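Local atomic coordinates of TRAP-type C4-dicarboxylate:H+ symport system substrate-binding component DctP (Shewanella oneidensis, PDB entry 4MX6), a protein that probably serves as the periplasmic solute-binding component of a TRAP transporter, capturing C4-dicarboxylates such as succinate for uptake. Residues S222-S226 / Q227-E231. Numbering follows the deposited sequence.
Sequences SNTYS and QKFYE
Q227 N donates to N223 O (3.0 Å) in the last regular turn of helix 221-226, and the chain then reverses at K228 in a Schellman motif: K228 has a positive phi of 66°, its N bonds to Y225 O, and F229 N reaches back weakly to T224 O. The lysine's long chain, bent early in its course, can fold back to set its cation on a carbonyl of the last turn: NZ meets Y225 O at 3.0 Å, from the opposite face of that carbonyl to K228 N, and one oxygen thus takes two bonds from one residue. The ammonium also rides over one face of the Y225 ring, 3.5 Å from its centroid, a cation-pi contact in which the electron-rich face of a tyrosine suits the charge; its bond to Y230 OH is weak. Y225 CG lies anti to the backbone N (chi1 176°), which carries the ring alongside Y230; their planes are nearly parallel at 14° but slid apart, meeting at CD1 of Y225 and CE1 of Y230 (3.7 Å). With an alanine at Y225, the ammonium would probably lose its pi face and Y230 the ring along its flank. The short hydroxyl of S226 reaches back to S222 O (OG to O 2.8 Å), which also takes S226 N, and a water donating to both S226 OG and N223 OD1 accepts from Q227 NE2. N223 ND2 bonds to N219 OD1 and a succinate oxygen, placing this helix end at the ligand site. T224 serves two neighbours, its methyl CG2 meeting F229 CB (4.1 Å) and its OG1 bonding to T220 O. Beyond the turn, Y225 packs on D288 and L291 and Y230 on S295 of helix 260-295, whereas F229, an apolar ring suited to burial, wedges between strand 217-219 and helix 205-210, touching Q217, V205 and L209.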
# COMPACT_ATOMS: atom_id res chain seq x y z
N SER A 222 -7.32 -3.46 -7.65
CA SER A 222 -7.81 -2.09 -7.76
C SER A 222 -6.82 -1.19 -8.48
O SER A 222 -7.22 -0.42 -9.35
CB SER A 222 -8.11 -1.52 -6.38
OG SER A 222 -8.22 -0.10 -6.43
N ASN A 223 -5.54 -1.26 -8.14
CA ASN A 223 -4.55 -0.46 -8.85
C ASN A 223 -4.34 -0.95 -10.30
O ASN A 223 -4.18 -0.15 -11.23
CB ASN A 223 -3.22 -0.41 -8.11
CG ASN A 223 -3.20 0.66 -7.03
OD1 ASN A 223 -3.92 1.67 -7.11
ND2 ASN A 223 -2.35 0.46 -6.04
N THR A 224 -4.36 -2.26 -10.49
CA THR A 224 -4.14 -2.85 -11.80
C THR A 224 -5.23 -2.38 -12.76
O THR A 224 -4.94 -2.05 -13.92
CB THR A 224 -4.10 -4.38 -11.69
OG1 THR A 224 -3.04 -4.78 -10.83
CG2 THR A 224 -3.89 -5.04 -13.04
N TYR A 225 -6.48 -2.36 -12.29
CA TYR A 225 -7.60 -1.90 -13.09
C TYR A 225 -7.59 -0.39 -13.31
O TYR A 225 -7.63 0.09 -14.45
CB TYR A 225 -8.94 -2.32 -12.47
CG TYR A 225 -10.10 -1.77 -13.25
CD1 TYR A 225 -10.39 -2.25 -14.52
CD2 TYR A 225 -10.88 -0.74 -12.76
CE1 TYR A 225 -11.43 -1.73 -15.26
CE2 TYR A 225 -11.93 -0.21 -13.49
CZ TYR A 225 -12.20 -0.71 -14.75
OH TYR A 225 -13.25 -0.18 -15.49
N SER A 226 -7.49 0.36 -12.22
CA SER A 226 -7.64 1.81 -12.31
C SER A 226 -6.49 2.48 -13.07
O SER A 226 -6.69 3.52 -13.68
CB SER A 226 -7.85 2.46 -10.94
OG SER A 226 -6.76 2.21 -10.07
N GLN A 227 -5.29 1.89 -13.05
CA GLN A 227 -4.15 2.43 -13.79
C GLN A 227 -3.94 1.76 -15.15
O GLN A 227 -3.01 2.11 -15.87
CB GLN A 227 -2.87 2.33 -12.96
CG GLN A 227 -2.88 3.17 -11.68
CD GLN A 227 -3.12 4.68 -11.88
OE1 GLN A 227 -2.89 5.24 -12.96
NE2 GLN A 227 -3.58 5.32 -10.84
N LYS A 228 -4.79 0.78 -15.48
CA LYS A 228 -4.77 0.10 -16.78
C LYS A 228 -3.50 -0.71 -17.01
O LYS A 228 -3.11 -0.94 -18.16
CB LYS A 228 -5.02 1.07 -17.95
CG LYS A 228 -6.28 1.90 -17.78
CD LYS A 228 -7.52 1.06 -17.58
CE LYS A 228 -8.65 1.85 -16.94
NZ LYS A 228 -9.69 0.96 -16.38
N PHE A 229 -2.89 -1.20 -15.94
CA PHE A 229 -1.72 -2.04 -16.11
C PHE A 229 -2.07 -3.29 -16.93
O PHE A 229 -1.23 -3.82 -17.65
CB PHE A 229 -1.13 -2.49 -14.76
CG PHE A 229 -0.65 -1.37 -13.85
CD1 PHE A 229 -0.32 -0.11 -14.32
CD2 PHE A 229 -0.51 -1.62 -12.49
CE1 PHE A 229 0.12 0.88 -13.44
CE2 PHE A 229 -0.07 -0.67 -11.63
CZ PHE A 229 0.24 0.59 -12.09
N TYR A 230 -3.31 -3.76 -16.80
CA TYR A 230 -3.74 -4.96 -17.51
C TYR A 230 -3.79 -4.76 -19.03
O TYR A 230 -3.85 -5.74 -19.77
CB TYR A 230 -5.10 -5.46 -17.00
CG TYR A 230 -6.27 -4.54 -17.32
CD1 TYR A 230 -6.53 -3.41 -16.57
CD2 TYR A 230 -7.12 -4.82 -18.39
CE1 TYR A 230 -7.60 -2.57 -16.86
CE2 TYR A 230 -8.19 -3.98 -18.68
CZ TYR A 230 -8.42 -2.86 -17.93
OH TYR A 230 -9.49 -2.02 -18.19
N GLU A 231 -3.78 -3.52 -19.51
CA GLU A 231 -3.79 -3.25 -20.95
C GLU A 231 -2.39 -3.35 -21.55
O GLU A 231 -2.26 -3.35 -22.78
CB GLU A 231 -4.39 -1.88 -21.24
CG GLU A 231 -5.85 -1.78 -20.82
CD GLU A 231 -6.53 -0.47 -21.20
OE1 GLU A 231 -5.86 0.46 -21.67
OE2 GLU A 231 -7.75 -0.38 -20.99
O HOH W 1 -4.93 3.80 -8.75